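Nicotinate-nucleotide--dimethylbenzimidazole phosphoribosyltransferase (Thermus thermophilus HB8, PDB 1WX1) probably catalyses transfer of the phosphoribosyl group of nicotinate mononucleotide to 5,6-dimethylbenzimidazole, yielding alpha-ribazole 5'-phosphate for cobalamin biosynthesis. Local coordinates at residues L158-M163 with F252-G257; A52-G57 with G226-V231; D270-G275 with L290-L295; V248-P253 with T306-A311. All coordinates share one frame; numbering follows the deposited sequence.

All four contacts reach one parallel sheet. In contacts 1 and 2 neighbouring strands 157-163 and 47-54 each meet a helix start. Ala52 N and Gly161 O are 2.8 Å apart where these strands pair. Contact 4 continues from strand 247-249 and shares Phe252 and Pro253 with contact 1, centres about 7 Å apart. Contact 3 lies on strand 272-274, outermost at its end of the sheet and paired with 247-249 (Phe273 O to Leu249 N, 2.8 Å). The centres of contacts 2 and 3 are about 23 Å apart. Contacts 1 and 4 lie near Glu304, the predicted proton acceptor, whose side chain is about 6 Å from that of Asp162 and 4 Å from that of Thr306.

Contact 1 (L158-M163 with F252-G257); sequences LAAGDM and FPVTAG
Asp162 OD1 accepts two hydrogen bonds and also lies against Val254. Water 1 donates to Asp162 OD1 at 2.8 Å. The same water accepts from Val254 N at 3.3 Å, so it bridges the strand to the first turn of helix 252-264. The second donor to OD1 is the backbone N of Glu304, while Asp162 OD2 is bonded to Asn167 ND2. Bonds at both oxygens are likely to fix the rotation of the carboxylate. With Asp162 CG between the backbone N and the carbonyl carbon (chi1 67°), it lies 3.8 Å from Pro253 CB. Asp162 OD2 rests on Pro253 CB at 3.5 Å, and OD1 on Val254 CG2 at 3.5 Å. Val254 CG2 is also 3.5 Å from Ala160 O, a buried carbonyl oxygen with no hydrogen-bond partner in the model. The other methyl, Val254 CG1, packs on Ala160 CB at 4.0 Å. An alanine in place of Asp162 would probably leave Asn167 ND2 and Glu304 N without this acceptor and free water 1 to shift. The arrangement is typical of a parallel alpha/beta fold, where C-terminal strand ends meet helix starts beside the active site, here the predicted proton acceptor Glu304.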
loop_
_atom_site.group_PDB
_atom_site.type_symbol
_atom_site.label_atom_id
_atom_site.label_comp_id
_atom_site.label_asym_id
_atom_site.label_seq_id
_atom_site.Cartn_x
_atom_site.Cartn_y
_atom_site.Cartn_z
ATOM N N LEU A 158 13.453 -1.347 9.691
ATOM C CA LEU A 158 13.248 -2.578 10.436
ATOM C C LEU A 158 11.819 -2.830 10.888
ATOM O O LEU A 158 11.137 -1.932 11.378
ATOM C CB LEU A 158 14.172 -2.549 11.656
ATOM C CG LEU A 158 14.209 -3.749 12.595
ATOM C CD1 LEU A 158 14.782 -4.954 11.855
ATOM C CD2 LEU A 158 15.059 -3.400 13.813
ATOM N N ALA A 159 11.372 -4.067 10.715
ATOM C CA ALA A 159 10.036 -4.457 11.134
ATOM C C ALA A 159 10.166 -5.692 12.011
ATOM O O ALA A 159 11.191 -6.376 11.983
ATOM C CB ALA A 159 9.173 -4.770 9.921
ATOM N N ALA A 160 9.138 -5.963 12.808
ATOM C CA ALA A 160 9.143 -7.146 13.650
ATOM C C ALA A 160 7.939 -7.969 13.227
ATOM O O ALA A 160 6.941 -7.427 12.737
ATOM C CB ALA A 160 9.036 -6.767 15.130
ATOM N N GLY A 161 8.054 -9.281 13.390
ATOM C CA GLY A 161 6.970 -10.182 13.053
ATOM C C GLY A 161 6.761 -11.114 14.235
ATOM O O GLY A 161 7.662 -11.278 15.067
ATOM N N ASP A 162 5.588 -11.731 14.310
ATOM C CA ASP A 162 5.275 -12.640 15.405
ATOM C C ASP A 162 4.786 -13.993 14.905
ATOM O O ASP A 162 4.173 -14.097 13.848
ATOM C CB ASP A 162 4.152 -12.060 16.255
ATOM C CG ASP A 162 2.838 -12.004 15.491
ATOM O OD1 ASP A 162 2.772 -11.272 14.475
ATOM O OD2 ASP A 162 1.879 -12.703 15.889
ATOM N N MET A 163 5.065 -15.034 15.677
ATOM C CA MET A 163 4.570 -16.364 15.352
ATOM C C MET A 163 4.436 -17.082 16.680
ATOM O O MET A 163 5.426 -17.342 17.364
ATOM C CB MET A 163 5.518 -17.125 14.427
ATOM C CG MET A 163 4.975 -18.503 13.990
ATOM S SD MET A 163 3.363 -18.459 13.116
ATOM C CE MET A 163 2.360 -19.581 14.129
ATOM N N PHE A 252 -1.487 -6.849 15.729
ATOM C CA PHE A 252 -1.802 -6.769 17.155
ATOM C C PHE A 252 -0.699 -7.256 18.109
ATOM O O PHE A 252 -0.283 -6.517 19.005
ATOM C CB PHE A 252 -3.130 -7.513 17.407
ATOM C CG PHE A 252 -3.685 -7.350 18.800
ATOM C CD1 PHE A 252 -3.991 -8.471 19.573
ATOM C CD2 PHE A 252 -3.927 -6.089 19.330
ATOM C CE1 PHE A 252 -4.536 -8.336 20.852
ATOM C CE2 PHE A 252 -4.473 -5.942 20.610
ATOM C CZ PHE A 252 -4.776 -7.068 21.373
ATOM N N PRO A 253 -0.210 -8.498 17.936
ATOM C CA PRO A 253 0.844 -8.991 18.831
ATOM C C PRO A 253 2.142 -8.194 18.684
ATOM O O PRO A 253 2.785 -7.847 19.675
ATOM C CB PRO A 253 1.001 -10.456 18.407
ATOM C CG PRO A 253 -0.379 -10.810 17.899
ATOM C CD PRO A 253 -0.717 -9.586 17.079
ATOM N N VAL A 254 2.528 -7.895 17.447
ATOM C CA VAL A 254 3.751 -7.123 17.222
ATOM C C VAL A 254 3.636 -5.734 17.843
ATOM O O VAL A 254 4.571 -5.238 18.466
ATOM C CB VAL A 254 4.066 -6.989 15.708
ATOM C CG1 VAL A 254 5.121 -5.900 15.477
ATOM C CG2 VAL A 254 4.579 -8.332 15.175
ATOM N N THR A 255 2.478 -5.108 17.677
ATOM C CA THR A 255 2.266 -3.780 18.222
ATOM C C THR A 255 2.224 -3.819 19.744
ATOM O O THR A 255 2.570 -2.845 20.396
ATOM C CB THR A 255 0.982 -3.159 17.635
ATOM O OG1 THR A 255 1.105 -3.128 16.208
ATOM C CG2 THR A 255 0.789 -1.722 18.131
ATOM N N ALA A 256 1.813 -4.950 20.317
ATOM C CA ALA A 256 1.804 -5.073 21.774
ATOM C C ALA A 256 3.270 -5.035 22.220
ATOM O O ALA A 256 3.608 -4.448 23.250
ATOM C CB ALA A 256 1.151 -6.391 22.199
ATOM N N GLY A 257 4.139 -5.673 21.438
ATOM C CA GLY A 257 5.556 -5.671 21.760
ATOM C C GLY A 257 6.109 -4.254 21.667
ATOM O O GLY A 257 6.926 -3.835 22.485
HETATM O O HOH W 1 1.314 -8.872 14.581
#

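Contact 2 (A52-G57 with G226-V231); sequences AAADHG and GGLELV
A histidine-carboxylate hydrogen bond joins His56, just past the C-terminal end of strand 47-54, to Glu229 in the first turn of helix 228-242. His56 NE2 donates to Glu229 OE2 at 2.6 Å, with an N-H...O angle of 159°. The two side chains meet tip to tip. OE2 lies in the plane of the ring and uses its syn lone pair, yet the ring and carboxylate planes are 58° apart. Glu229 CG lies between the backbone N and the carbonyl carbon (chi1 82°), and the chain then bends at chi2, which turns CD toward His56. Glu229 OE2 also takes a hydrogen bond from Asn167 ND2, so two donors grip it. The other oxygen is held by water 2, which donates to Glu229 OE1 at 2.9 Å and to Asp55 O. Water 2 accepts from Leu228 N and sits 3.2 Å above one face of the His56 ring, toward its rim. At the far side of the ring, water 3 joins His56 ND1, at 2.8 Å, to Gly226 O. His56 CE1 is 3.7 Å from Gly227 CA. Nearer the sheet, Ala54 CB packs on Leu228 CB at 3.8 Å, and Ala52 O lies 3.5 Å from Glu229 CB. An alanine in place of Glu229 would probably cost His56 NE2 its acceptor and Asn167 ND2 one of its two, and leave the imidazole less firmly fixed. Strand 47-54 pairs with strand 157-163 through Ala52 and Ala54. Helix 167-179 lies against His56 and Leu230, and helix 133-152 against Leu228 and Val231.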
loop_
_atom_site.group_PDB
_atom_site.type_symbol
_atom_site.label_atom_id
_atom_site.label_comp_id
_atom_site.label_asym_id
_atom_site.label_seq_id
_atom_site.Cartn_x
_atom_site.Cartn_y
_atom_site.Cartn_z
ATOM N N ALA A 52 9.813 -13.079 15.558
ATOM C CA ALA A 52 10.059 -13.727 16.843
ATOM C C ALA A 52 8.991 -14.791 17.085
ATOM O O ALA A 52 7.802 -14.539 16.894
ATOM C CB ALA A 52 10.039 -12.688 17.960
ATOM N N ALA A 53 9.415 -15.977 17.514
ATOM C CA ALA A 53 8.483 -17.071 17.740
ATOM C C ALA A 53 8.624 -17.714 19.110
ATOM O O ALA A 53 9.728 -17.882 19.623
ATOM C CB ALA A 53 8.665 -18.136 16.656
ATOM N N ALA A 54 7.487 -18.081 19.689
ATOM C CA ALA A 54 7.454 -18.733 20.987
ATOM C C ALA A 54 6.053 -19.281 21.214
ATOM O O ALA A 54 5.085 -18.797 20.625
ATOM C CB ALA A 54 7.817 -17.742 22.094
ATOM N N ASP A 55 5.950 -20.291 22.069
ATOM C CA ASP A 55 4.658 -20.874 22.369
ATOM C C ASP A 55 4.058 -20.306 23.641
ATOM O O ASP A 55 4.755 -19.674 24.437
ATOM C CB ASP A 55 4.767 -22.394 22.420
ATOM C CG ASP A 55 4.696 -23.005 21.034
ATOM O OD1 ASP A 55 5.649 -23.701 20.619
ATOM O OD2 ASP A 55 3.677 -22.766 20.351
ATOM N N HIS A 56 2.760 -20.530 23.814
ATOM C CA HIS A 56 2.017 -19.992 24.948
ATOM C C HIS A 56 1.240 -21.048 25.732
ATOM O O HIS A 56 0.491 -21.833 25.151
ATOM C CB HIS A 56 1.041 -18.933 24.431
ATOM C CG HIS A 56 1.704 -17.804 23.711
ATOM N ND1 HIS A 56 1.906 -16.566 24.286
ATOM C CD2 HIS A 56 2.247 -17.729 22.470
ATOM C CE1 HIS A 56 2.543 -15.783 23.438
ATOM N NE2 HIS A 56 2.761 -16.467 22.325
ATOM N N GLY A 57 1.410 -21.053 27.051
ATOM C CA GLY A 57 0.697 -22.011 27.877
ATOM C C GLY A 57 -0.798 -21.740 27.893
ATOM O O GLY A 57 -1.592 -22.632 28.191
ATOM N N GLY A 226 2.464 -11.508 29.652
ATOM C CA GLY A 226 2.727 -11.576 28.224
ATOM C C GLY A 226 3.254 -12.873 27.648
ATOM O O GLY A 226 2.965 -13.960 28.152
ATOM N N GLY A 227 4.013 -12.733 26.563
ATOM C CA GLY A 227 4.606 -13.870 25.881
ATOM C C GLY A 227 6.074 -13.586 25.609
ATOM O O GLY A 227 6.495 -12.426 25.543
ATOM N N LEU A 228 6.860 -14.642 25.448
ATOM C CA LEU A 228 8.288 -14.492 25.197
ATOM C C LEU A 228 8.619 -13.736 23.915
ATOM O O LEU A 228 9.508 -12.886 23.911
ATOM C CB LEU A 228 8.953 -15.870 25.167
ATOM C CG LEU A 228 8.968 -16.572 26.529
ATOM C CD1 LEU A 228 9.038 -18.076 26.333
ATOM C CD2 LEU A 228 10.157 -16.066 27.357
ATOM N N GLU A 229 7.918 -14.050 22.828
ATOM C CA GLU A 229 8.184 -13.392 21.557
ATOM C C GLU A 229 7.717 -11.937 21.596
ATOM O O GLU A 229 8.235 -11.097 20.868
ATOM C CB GLU A 229 7.514 -14.151 20.391
ATOM C CG GLU A 229 6.041 -13.850 20.169
ATOM C CD GLU A 229 5.122 -14.696 21.023
ATOM O OE1 GLU A 229 5.473 -14.963 22.192
ATOM O OE2 GLU A 229 4.042 -15.081 20.520
ATOM N N LEU A 230 6.745 -11.631 22.452
ATOM C CA LEU A 230 6.264 -10.253 22.557
ATOM C C LEU A 230 7.352 -9.400 23.213
ATOM O O LEU A 230 7.578 -8.251 22.830
ATOM C CB LEU A 230 4.965 -10.187 23.382
ATOM C CG LEU A 230 3.786 -11.040 22.889
ATOM C CD1 LEU A 230 2.540 -10.714 23.713
ATOM C CD2 LEU A 230 3.515 -10.771 21.410
ATOM N N VAL A 231 8.024 -9.971 24.206
ATOM C CA VAL A 231 9.103 -9.279 24.898
ATOM C C VAL A 231 10.299 -9.168 23.943
ATOM O O VAL A 231 10.990 -8.151 23.917
ATOM C CB VAL A 231 9.517 -10.044 26.170
ATOM C CG1 VAL A 231 10.717 -9.371 26.827
ATOM C CG2 VAL A 231 8.340 -10.098 27.135
HETATM O O HOH W 2 5.385 -16.865 24.402
HETATM O O HOH W 3 2.003 -16.352 27.029
#

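Contact 3 (D270-G275 with L290-L295); sequences DHLFAG and LGLRPL
Ala274 and Leu272 point their side chains at the loop 290-295 and form the apolar centre with Leu292 and Leu290. Ala274 CB meets Leu292 CB at 4.1 Å. Leu292 CG is anti to its carbonyl carbon (chi1 -58°), which carries CG toward Leu272. Both methyls of Leu292 touch that residue: CD1 packs on Leu272 CB at 3.8 Å, and CD2 lies 3.7 Å from Leu272 O. Farther out, the CD1 methyl of Leu272 touches CD2 of Leu290 at 4.0 Å. Between the two loop leucines the chain turns at Gly291, which has positive phi and is the C-prime residue of the Schellman motif that ends helix 281-290. The polar edge follows. Water 4 accepts from Ala274 N at 2.8 Å and donates to Arg293 O at 2.9 Å, so it bridges the two backbones. Ala274 O accepts directly from Leu295 N at 3.0 Å. The N-H...O angle is 156°, with the donor tilted 22° from the carbonyl plane. The Leu295 side chain packs its CB against Gly275 O. Strand 272-274 is the outermost strand at this end of the sheet within the chain, and the loop runs beside it. Strand 247-249 pairs along its other edge. Helix 24-37 packs on Phe273 and Leu295, and helix 281-290 covers Ala274 and Pro294.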
loop_
_atom_site.group_PDB
_atom_site.type_symbol
_atom_site.label_atom_id
_atom_site.label_comp_id
_atom_site.label_asym_id
_atom_site.label_seq_id
_atom_site.Cartn_x
_atom_site.Cartn_y
_atom_site.Cartn_z
ATOM N N ASP A 270 8.618 8.134 18.170
ATOM C CA ASP A 270 8.931 8.985 17.016
ATOM C C ASP A 270 9.544 8.223 15.844
ATOM O O ASP A 270 9.586 8.731 14.724
ATOM C CB ASP A 270 9.885 10.113 17.426
ATOM C CG ASP A 270 9.297 11.005 18.490
ATOM O OD1 ASP A 270 8.118 11.395 18.348
ATOM O OD2 ASP A 270 10.014 11.314 19.464
ATOM N N HIS A 271 10.007 7.005 16.099
ATOM C CA HIS A 271 10.615 6.185 15.052
ATOM C C HIS A 271 9.653 5.159 14.464
ATOM O O HIS A 271 10.002 4.452 13.514
ATOM C CB HIS A 271 11.831 5.437 15.601
ATOM C CG HIS A 271 13.038 6.296 15.797
ATOM N ND1 HIS A 271 14.228 6.067 15.137
ATOM C CD2 HIS A 271 13.251 7.375 16.588
ATOM C CE1 HIS A 271 15.119 6.965 15.514
ATOM N NE2 HIS A 271 14.550 7.771 16.396
ATOM N N LEU A 272 8.452 5.075 15.032
ATOM C CA LEU A 272 7.454 4.105 14.589
ATOM C C LEU A 272 6.540 4.540 13.452
ATOM O O LEU A 272 6.076 5.681 13.400
ATOM C CB LEU A 272 6.562 3.678 15.763
ATOM C CG LEU A 272 7.174 2.951 16.962
ATOM C CD1 LEU A 272 6.069 2.634 17.977
ATOM C CD2 LEU A 272 7.861 1.677 16.495
ATOM N N PHE A 273 6.277 3.596 12.554
ATOM C CA PHE A 273 5.386 3.793 11.424
ATOM C C PHE A 273 4.424 2.610 11.444
ATOM O O PHE A 273 4.858 1.452 11.489
ATOM C CB PHE A 273 6.177 3.801 10.115
ATOM C CG PHE A 273 7.060 5.007 9.958
ATOM C CD1 PHE A 273 6.589 6.151 9.315
ATOM C CD2 PHE A 273 8.341 5.020 10.499
ATOM C CE1 PHE A 273 7.387 7.293 9.212
ATOM C CE2 PHE A 273 9.149 6.155 10.406
ATOM C CZ PHE A 273 8.667 7.295 9.762
ATOM N N ALA A 274 3.126 2.887 11.424
ATOM C CA ALA A 274 2.145 1.811 11.441
ATOM C C ALA A 274 1.961 1.264 10.032
ATOM O O ALA A 274 1.393 1.934 9.162
ATOM C CB ALA A 274 0.812 2.312 11.999
ATOM N N GLY A 275 2.452 0.047 9.811
ATOM C CA GLY A 275 2.343 -0.573 8.502
ATOM C C GLY A 275 0.914 -0.747 8.020
ATOM O O GLY A 275 0.586 -0.392 6.888
ATOM N N LEU A 290 -0.702 5.112 20.477
ATOM C CA LEU A 290 0.595 5.520 19.951
ATOM C C LEU A 290 0.464 6.772 19.088
ATOM O O LEU A 290 1.460 7.415 18.769
ATOM C CB LEU A 290 1.209 4.382 19.125
ATOM C CG LEU A 290 1.795 3.208 19.920
ATOM C CD1 LEU A 290 1.980 2.001 19.014
ATOM C CD2 LEU A 290 3.111 3.622 20.551
ATOM N N GLY A 291 -0.769 7.107 18.716
ATOM C CA GLY A 291 -1.005 8.273 17.883
ATOM C C GLY A 291 -0.485 8.071 16.471
ATOM O O GLY A 291 0.060 8.990 15.861
ATOM N N LEU A 292 -0.662 6.865 15.941
ATOM C CA LEU A 292 -0.183 6.545 14.603
ATOM C C LEU A 292 -1.300 6.202 13.630
ATOM O O LEU A 292 -2.286 5.559 13.996
ATOM C CB LEU A 292 0.799 5.370 14.676
ATOM C CG LEU A 292 2.024 5.569 15.566
ATOM C CD1 LEU A 292 2.797 4.259 15.693
ATOM C CD2 LEU A 292 2.906 6.663 14.969
ATOM N N ARG A 293 -1.132 6.629 12.382
ATOM C CA ARG A 293 -2.103 6.354 11.333
ATOM C C ARG A 293 -1.589 5.197 10.482
ATOM O O ARG A 293 -0.467 5.237 9.986
ATOM C CB ARG A 293 -2.298 7.582 10.440
ATOM C CG ARG A 293 -3.246 7.359 9.272
ATOM C CD ARG A 293 -3.290 8.588 8.377
ATOM N NE ARG A 293 -4.251 8.467 7.282
ATOM C CZ ARG A 293 -4.216 7.524 6.345
ATOM N NH1 ARG A 293 -3.263 6.600 6.356
ATOM N NH2 ARG A 293 -5.134 7.512 5.386
ATOM N N PRO A 294 -2.409 4.152 10.306
ATOM C CA PRO A 294 -2.047 2.972 9.511
ATOM C C PRO A 294 -1.899 3.324 8.029
ATOM O O PRO A 294 -2.746 4.013 7.459
ATOM C CB PRO A 294 -3.218 2.014 9.743
ATOM C CG PRO A 294 -3.864 2.517 11.010
ATOM C CD PRO A 294 -3.748 4.001 10.898
ATOM N N LEU A 295 -0.830 2.845 7.406
ATOM C CA LEU A 295 -0.600 3.118 5.991
ATOM C C LEU A 295 -1.500 2.275 5.098
ATOM O O LEU A 295 -2.004 2.753 4.085
ATOM C CB LEU A 295 0.858 2.842 5.629
ATOM C CG LEU A 295 1.862 3.881 6.114
ATOM C CD1 LEU A 295 3.279 3.390 5.867
ATOM C CD2 LEU A 295 1.611 5.188 5.386
HETATM O O HOH W 4 2.346 5.478 10.813
#

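Contact 4 (V248-P253 with T306-A311); sequences VLDGFP and TGAVLA
Asp250 and Ala308 come closest in backbone, 4.5 Å between their CA atoms, where the chain leaving strand 247-249 passes the first turn of helix 306-321. The Asp250 side chain reaches into that turn. With its CG anti to the backbone N (chi1 -174°), the carboxylate carbon is carried toward the helix start. Asp250 OD1 accepts from Ala308 N at 3.2 Å, with the donor on the anti side and 28° out of the carboxylate plane. Gly307 N is nearer to OD1, at 2.7 Å, but its bent angle makes this bond weak. Asp250 OD2 is bonded to Gly305 N, so the carboxylate takes up N-H groups at the helix start that have no preceding turn to bind. Toward strand 247-249 the contact is mainly methyl packing. Val248 CG1 touches Ala308 CB at 3.6 Å and Ala308 O at 3.5 Å. The methyl of Ala308 also lies 3.4 Å from Leu249 O. Thr306 OG1 is bonded to Gly303 O, next to the predicted proton acceptor Glu304. Strand 157-163 borders the contact, with Ala159 against Val248 and Ala308. Helix 84-91 packs on Thr306, Val309 and Leu310, and Leu310 also meets Ala317 of the second subunit.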
loop_
_atom_site.group_PDB
_atom_site.type_symbol
_atom_site.label_atom_id
_atom_site.label_comp_id
_atom_site.label_asym_id
_atom_site.label_seq_id
_atom_site.Cartn_x
_atom_site.Cartn_y
_atom_site.Cartn_z
ATOM N N VAL A 248 8.907 -0.257 11.538
ATOM C CA VAL A 248 7.570 -0.514 11.018
ATOM C C VAL A 248 6.787 -1.526 11.853
ATOM O O VAL A 248 7.270 -2.625 12.147
ATOM C CB VAL A 248 7.638 -1.025 9.562
ATOM C CG1 VAL A 248 6.243 -1.046 8.952
ATOM C CG2 VAL A 248 8.577 -0.143 8.745
ATOM N N LEU A 249 5.574 -1.141 12.228
ATOM C CA LEU A 249 4.698 -1.992 13.028
ATOM C C LEU A 249 3.892 -2.934 12.156
ATOM O O LEU A 249 3.511 -2.585 11.035
ATOM C CB LEU A 249 3.704 -1.141 13.830
ATOM C CG LEU A 249 4.247 -0.193 14.895
ATOM C CD1 LEU A 249 3.087 0.606 15.487
ATOM C CD2 LEU A 249 4.967 -0.991 15.976
ATOM N N ASP A 250 3.641 -4.131 12.677
ATOM C CA ASP A 250 2.824 -5.104 11.978
ATOM C C ASP A 250 1.458 -5.122 12.669
ATOM O O ASP A 250 0.857 -4.066 12.888
ATOM C CB ASP A 250 3.462 -6.501 12.012
ATOM C CG ASP A 250 2.695 -7.505 11.164
ATOM O OD1 ASP A 250 2.263 -7.118 10.060
ATOM O OD2 ASP A 250 2.527 -8.673 11.590
ATOM N N GLY A 251 0.991 -6.310 13.043
ATOM C CA GLY A 251 -0.316 -6.434 13.668
ATOM C C GLY A 251 -0.424 -6.272 15.171
ATOM O O GLY A 251 0.431 -5.669 15.810
ATOM N N PHE A 252 -1.487 -6.849 15.729
ATOM C CA PHE A 252 -1.802 -6.769 17.155
ATOM C C PHE A 252 -0.699 -7.256 18.109
ATOM O O PHE A 252 -0.283 -6.517 19.005
ATOM C CB PHE A 252 -3.130 -7.513 17.407
ATOM C CG PHE A 252 -3.685 -7.350 18.800
ATOM C CD1 PHE A 252 -3.991 -8.471 19.573
ATOM C CD2 PHE A 252 -3.927 -6.089 19.330
ATOM C CE1 PHE A 252 -4.536 -8.336 20.852
ATOM C CE2 PHE A 252 -4.473 -5.942 20.610
ATOM C CZ PHE A 252 -4.776 -7.068 21.373
ATOM N N PRO A 253 -0.210 -8.498 17.936
ATOM C CA PRO A 253 0.844 -8.991 18.831
ATOM C C PRO A 253 2.142 -8.194 18.684
ATOM O O PRO A 253 2.785 -7.847 19.675
ATOM C CB PRO A 253 1.001 -10.456 18.407
ATOM C CG PRO A 253 -0.379 -10.810 17.899
ATOM C CD PRO A 253 -0.717 -9.586 17.079
ATOM N N THR A 306 3.753 -9.532 8.177
ATOM C CA THR A 306 3.251 -9.335 6.819
ATOM C C THR A 306 2.811 -7.919 6.486
ATOM O O THR A 306 3.191 -7.385 5.441
ATOM C CB THR A 306 2.068 -10.278 6.503
ATOM O OG1 THR A 306 1.062 -10.139 7.512
ATOM C CG2 THR A 306 2.535 -11.729 6.439
ATOM N N GLY A 307 2.004 -7.319 7.356
ATOM C CA GLY A 307 1.528 -5.971 7.103
ATOM C C GLY A 307 2.657 -4.961 7.074
ATOM O O GLY A 307 2.670 -4.055 6.239
ATOM N N ALA A 308 3.609 -5.114 7.988
ATOM C CA ALA A 308 4.746 -4.217 8.056
ATOM C C ALA A 308 5.582 -4.289 6.784
ATOM O O ALA A 308 6.006 -3.262 6.252
ATOM C CB ALA A 308 5.612 -4.561 9.265
ATOM N N VAL A 309 5.828 -5.507 6.307
ATOM C CA VAL A 309 6.630 -5.707 5.105
ATOM C C VAL A 309 5.941 -5.156 3.858
ATOM O O VAL A 309 6.595 -4.580 2.981
ATOM C CB VAL A 309 6.970 -7.205 4.922
ATOM C CG1 VAL A 309 7.618 -7.443 3.559
ATOM C CG2 VAL A 309 7.924 -7.645 6.031
ATOM N N LEU A 310 4.623 -5.319 3.782
ATOM C CA LEU A 310 3.862 -4.804 2.648
ATOM C C LEU A 310 3.934 -3.279 2.598
ATOM O O LEU A 310 3.788 -2.676 1.536
ATOM C CB LEU A 310 2.398 -5.235 2.749
ATOM C CG LEU A 310 2.101 -6.714 2.486
ATOM C CD1 LEU A 310 0.631 -6.997 2.743
ATOM C CD2 LEU A 310 2.471 -7.054 1.047
ATOM N N ALA A 311 4.159 -2.655 3.750
ATOM C CA ALA A 311 4.235 -1.195 3.817
ATOM C C ALA A 311 5.612 -0.615 3.498
ATOM O O ALA A 311 5.746 0.595 3.295
ATOM C CB ALA A 311 3.795 -0.719 5.191
#